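Local structure of succinate-semialdehyde dehydrogenase (4ITA) at residues Ala380-Ser392 / Arg424-Gly436. The protein probably catalyses the NADP+-dependent oxidation of succinic semialdehyde to succinate, as a member of the aldehyde dehydrogenase family. Sequence-based numbering, arbitrary orientation.
Sequences ALANDIPFGLGAS and RLPFGGTKRSGYG. With NDP (NADPH dihydro-nicotinamide-adenine-dinucleotide phosphate), chain C; EDO (1,2-ethanediol), chain Q.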
# COMPACT_ATOMS: atom_id res chain seq x y z
N ALA A 380 11.76 -24.00 -10.10
CA ALA A 380 10.65 -23.84 -11.03
C ALA A 380 9.36 -24.41 -10.46
O ALA A 380 8.29 -23.78 -10.55
CB ALA A 380 10.98 -24.50 -12.37
N LEU A 381 9.43 -25.60 -9.87
CA LEU A 381 8.23 -26.23 -9.33
C LEU A 381 7.74 -25.46 -8.11
O LEU A 381 6.54 -25.25 -7.94
CB LEU A 381 8.50 -27.69 -8.98
CG LEU A 381 7.34 -28.48 -8.39
CD1 LEU A 381 6.14 -28.44 -9.32
CD2 LEU A 381 7.76 -29.91 -8.15
N ALA A 382 8.68 -25.05 -7.27
CA ALA A 382 8.33 -24.28 -6.07
C ALA A 382 7.55 -23.02 -6.41
O ALA A 382 6.61 -22.63 -5.70
CB ALA A 382 9.57 -23.94 -5.28
N ASN A 383 7.92 -22.38 -7.51
CA ASN A 383 7.31 -21.11 -7.91
C ASN A 383 6.08 -21.27 -8.81
O ASN A 383 5.42 -20.28 -9.12
CB ASN A 383 8.32 -20.22 -8.62
CG ASN A 383 9.41 -19.72 -7.70
OD1 ASN A 383 9.24 -19.66 -6.49
ND2 ASN A 383 10.54 -19.32 -8.28
N ASP A 384 5.78 -22.50 -9.22
CA ASP A 384 4.73 -22.75 -10.21
C ASP A 384 3.35 -22.80 -9.56
O ASP A 384 2.63 -23.80 -9.65
CB ASP A 384 5.03 -24.04 -10.99
CG ASP A 384 4.14 -24.22 -12.20
OD1 ASP A 384 3.69 -23.20 -12.76
OD2 ASP A 384 3.89 -25.38 -12.58
N ILE A 385 3.00 -21.70 -8.90
CA ILE A 385 1.72 -21.55 -8.21
C ILE A 385 1.31 -20.09 -8.29
O ILE A 385 2.14 -19.22 -8.57
CB ILE A 385 1.83 -21.93 -6.71
CG1 ILE A 385 3.11 -21.35 -6.10
CG2 ILE A 385 1.76 -23.44 -6.53
CD1 ILE A 385 3.13 -21.40 -4.57
N PRO A 386 0.02 -19.80 -8.05
CA PRO A 386 -0.39 -18.39 -8.08
C PRO A 386 0.01 -17.66 -6.81
O PRO A 386 0.06 -16.43 -6.81
CB PRO A 386 -1.92 -18.48 -8.19
CG PRO A 386 -2.28 -19.82 -7.66
CD PRO A 386 -1.13 -20.72 -7.97
N PHE A 387 0.30 -18.40 -5.74
CA PHE A 387 0.60 -17.82 -4.44
C PHE A 387 2.09 -17.54 -4.30
O PHE A 387 2.90 -17.91 -5.15
CB PHE A 387 0.16 -18.78 -3.33
CG PHE A 387 -1.22 -19.35 -3.54
CD1 PHE A 387 -2.35 -18.56 -3.37
CD2 PHE A 387 -1.39 -20.68 -3.90
CE1 PHE A 387 -3.62 -19.09 -3.57
CE2 PHE A 387 -2.66 -21.22 -4.09
CZ PHE A 387 -3.77 -20.42 -3.92
N GLY A 388 2.44 -16.89 -3.20
CA GLY A 388 3.84 -16.58 -2.93
C GLY A 388 4.03 -16.06 -1.52
O GLY A 388 4.53 -14.95 -1.33
N LEU A 389 3.62 -16.85 -0.54
CA LEU A 389 3.68 -16.40 0.85
C LEU A 389 5.01 -16.77 1.49
O LEU A 389 5.90 -15.93 1.61
CB LEU A 389 2.48 -16.95 1.63
CG LEU A 389 2.32 -16.38 3.03
CD1 LEU A 389 2.35 -14.84 3.06
CD2 LEU A 389 1.04 -16.90 3.63
N GLY A 390 5.16 -18.03 1.89
CA GLY A 390 6.42 -18.49 2.46
C GLY A 390 7.07 -19.61 1.65
O GLY A 390 6.48 -20.14 0.71
N ALA A 391 8.30 -19.94 2.02
CA ALA A 391 9.02 -21.04 1.37
C ALA A 391 10.08 -21.53 2.33
O ALA A 391 10.74 -20.72 3.00
CB ALA A 391 9.65 -20.57 0.07
N SER A 392 10.24 -22.85 2.41
CA SER A 392 11.28 -23.45 3.24
C SER A 392 12.15 -24.37 2.39
O SER A 392 11.63 -25.13 1.57
CB SER A 392 10.61 -24.25 4.36
OG SER A 392 11.55 -24.93 5.18
N ARG A 424 9.61 -9.71 15.46
CA ARG A 424 10.84 -8.99 15.16
C ARG A 424 11.11 -8.81 13.67
O ARG A 424 11.97 -8.00 13.29
CB ARG A 424 12.03 -9.69 15.82
CG ARG A 424 11.98 -9.69 17.34
CD ARG A 424 13.07 -10.57 17.93
NE ARG A 424 12.87 -11.97 17.58
CZ ARG A 424 13.63 -12.97 18.02
NH1 ARG A 424 14.65 -12.72 18.82
NH2 ARG A 424 13.36 -14.22 17.65
N LEU A 425 10.41 -9.56 12.83
CA LEU A 425 10.68 -9.59 11.39
C LEU A 425 9.37 -9.36 10.62
O LEU A 425 8.35 -9.94 10.98
CB LEU A 425 11.27 -10.94 10.98
CG LEU A 425 12.78 -11.23 11.16
CD1 LEU A 425 13.62 -10.36 10.26
CD2 LEU A 425 13.25 -11.09 12.59
N PRO A 426 9.40 -8.53 9.57
CA PRO A 426 8.16 -8.31 8.81
C PRO A 426 7.64 -9.59 8.15
O PRO A 426 8.39 -10.55 7.93
CB PRO A 426 8.56 -7.26 7.76
CG PRO A 426 9.78 -6.59 8.35
CD PRO A 426 10.50 -7.67 9.09
N PHE A 427 6.34 -9.60 7.87
CA PHE A 427 5.65 -10.80 7.40
C PHE A 427 4.57 -10.43 6.40
O PHE A 427 3.68 -9.64 6.71
CB PHE A 427 5.01 -11.53 8.59
CG PHE A 427 4.33 -12.82 8.23
CD1 PHE A 427 5.00 -14.03 8.37
CD2 PHE A 427 3.02 -12.84 7.76
CE1 PHE A 427 4.39 -15.22 8.04
CE2 PHE A 427 2.40 -14.03 7.43
CZ PHE A 427 3.08 -15.22 7.57
N GLY A 428 4.63 -11.01 5.21
CA GLY A 428 3.58 -10.83 4.23
C GLY A 428 3.87 -11.55 2.93
O GLY A 428 4.93 -12.16 2.77
N GLY A 429 2.93 -11.44 2.01
CA GLY A 429 2.97 -12.20 0.78
C GLY A 429 3.34 -11.43 -0.47
O GLY A 429 3.50 -10.21 -0.45
N THR A 430 3.49 -12.17 -1.55
CA THR A 430 3.64 -11.62 -2.89
C THR A 430 2.70 -12.38 -3.80
O THR A 430 2.04 -13.33 -3.37
CB THR A 430 5.08 -11.78 -3.42
OG1 THR A 430 5.37 -13.17 -3.63
CG2 THR A 430 6.06 -11.22 -2.44
N LYS A 431 2.64 -11.96 -5.06
CA LYS A 431 1.76 -12.62 -6.02
C LYS A 431 0.34 -12.63 -5.46
O LYS A 431 -0.12 -11.63 -4.90
CB LYS A 431 2.30 -14.02 -6.37
CG LYS A 431 3.68 -13.97 -7.03
CD LYS A 431 4.38 -15.33 -7.07
CE LYS A 431 3.61 -16.36 -7.87
NZ LYS A 431 4.44 -17.57 -8.13
N ARG A 432 -0.38 -13.74 -5.58
CA ARG A 432 -1.76 -13.76 -5.13
C ARG A 432 -1.89 -13.96 -3.62
O ARG A 432 -3.01 -14.03 -3.10
CB ARG A 432 -2.57 -14.80 -5.90
CG ARG A 432 -2.79 -14.43 -7.37
CD ARG A 432 -4.05 -13.60 -7.56
NE ARG A 432 -4.09 -12.96 -8.88
CZ ARG A 432 -5.18 -12.43 -9.42
NH1 ARG A 432 -6.33 -12.47 -8.77
NH2 ARG A 432 -5.11 -11.87 -10.63
N SER A 433 -0.77 -14.02 -2.91
CA SER A 433 -0.80 -14.10 -1.45
C SER A 433 -0.97 -12.75 -0.78
O SER A 433 -1.07 -12.66 0.44
CB SER A 433 0.46 -14.78 -0.92
OG SER A 433 0.49 -16.13 -1.32
N GLY A 434 -0.99 -11.68 -1.58
CA GLY A 434 -1.24 -10.36 -1.04
C GLY A 434 -0.09 -9.39 -1.20
O GLY A 434 0.80 -9.56 -2.03
N TYR A 435 -0.13 -8.34 -0.38
CA TYR A 435 0.86 -7.26 -0.43
C TYR A 435 0.83 -6.52 0.89
O TYR A 435 -0.15 -6.60 1.65
CB TYR A 435 0.57 -6.30 -1.60
CG TYR A 435 -0.86 -5.81 -1.64
CD1 TYR A 435 -1.77 -6.34 -2.54
CD2 TYR A 435 -1.30 -4.83 -0.75
CE1 TYR A 435 -3.09 -5.89 -2.57
CE2 TYR A 435 -2.61 -4.39 -0.76
CZ TYR A 435 -3.50 -4.92 -1.67
OH TYR A 435 -4.81 -4.50 -1.72
N GLY A 436 1.90 -5.79 1.17
CA GLY A 436 2.04 -5.13 2.45
C GLY A 436 2.68 -6.07 3.45
O GLY A 436 2.76 -7.28 3.24
PA NDP C . -12.42 -16.29 4.41
O1A NDP C . -11.78 -15.36 3.42
O2A NDP C . -13.64 -17.08 4.01
O5B NDP C . -12.81 -15.45 5.71
C5B NDP C . -11.89 -14.56 6.35
C4B NDP C . -12.61 -13.32 6.87
O4B NDP C . -13.12 -12.59 5.75
C3B NDP C . -13.82 -13.63 7.73
O3B NDP C . -13.98 -12.58 8.69
C2B NDP C . -14.96 -13.58 6.74
O2B NDP C . -16.22 -13.30 7.33
C1B NDP C . -14.53 -12.41 5.91
N9A NDP C . -15.09 -12.35 4.55
C8A NDP C . -15.32 -13.37 3.70
N7A NDP C . -15.80 -12.90 2.53
C5A NDP C . -15.85 -11.56 2.62
C6A NDP C . -16.26 -10.44 1.77
N6A NDP C . -16.71 -10.67 0.52
N1A NDP C . -16.16 -9.20 2.27
C2A NDP C . -15.70 -8.95 3.51
N3A NDP C . -15.32 -9.92 4.35
C4A NDP C . -15.38 -11.21 3.96
O3 NDP C . -11.19 -17.24 4.89
PN NDP C . -11.09 -18.79 5.35
O1N NDP C . -11.95 -19.69 4.49
O2N NDP C . -11.22 -18.82 6.85
O5D NDP C . -9.56 -19.11 4.98
C5D NDP C . -8.50 -18.46 5.67
C4D NDP C . -7.50 -17.90 4.67
O4D NDP C . -6.68 -16.91 5.31
C3D NDP C . -6.56 -18.95 4.12
O3D NDP C . -6.38 -18.77 2.72
C2D NDP C . -5.30 -18.67 4.92
O2D NDP C . -4.15 -19.18 4.24
C1D NDP C . -5.30 -17.15 4.98
N1N NDP C . -4.40 -16.68 6.04
C2N NDP C . -3.53 -15.69 5.80
C3N NDP C . -2.39 -15.56 6.59
C7N NDP C . -1.41 -14.45 6.37
O7N NDP C . -1.00 -13.83 7.35
N7N NDP C . -0.99 -14.17 5.14
C4N NDP C . -2.10 -16.55 7.70
C5N NDP C . -3.33 -17.20 8.11
C6N NDP C . -4.43 -17.24 7.27
P2B NDP C . -17.31 -14.46 7.61
O1X NDP C . -18.44 -13.68 8.21
O2X NDP C . -17.65 -15.06 6.27
O3X NDP C . -16.71 -15.44 8.57
C1 EDO Q . 7.58 -10.81 4.43
O1 EDO Q . 7.37 -12.11 4.97
C2 EDO Q . 8.89 -10.18 4.85
O2 EDO Q . 9.01 -8.76 4.76
O HOH W 1 5.59 -18.48 -5.70
O HOH W 2 5.98 -14.54 4.10
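Lys-431 runs along the loop Ile-385 to Phe-387 and shows how one side chain can gather in backbone carbonyls. Its CB sits 3.3 Å from Pro-386 O, and CG lies anti to the carbonyl carbon. A bend at chi3 (62°) carries the chain on past Phe-387 O, which CD nears at 3.5 Å and CE approaches to 3.2 Å. At the tip, NZ donates to Ile-385 O at 2.9 Å, tilted 22° from the carbonyl plane, and also to a water that can donate to Phe-387 O. With an alanine here, Ile-385 O is likely to lose its ammonium partner, and a gap would probably open beside this loop. Backbone bonds extend the seam: Arg-432 N reaches Pro-386 O, and Thr-430 N bonds to Gly-388 O. Ser-433 OG takes an almost straight N-H from Gly-388 (2.8 Å, 178°) and is also bonded to Gly-232 O. Farther along, Leu-389 sets CD1 against Gly-429 CA at 3.5 Å and turns CD2 to the cofactor's carboxamide N7N, while the edge of Phe-427 meets O7N of the same amide. The seam thus joins the loop leading into strand 390-394 to the loop 427-433 and ends at the nicotinamide pocket of the aldehyde dehydrogenase fold.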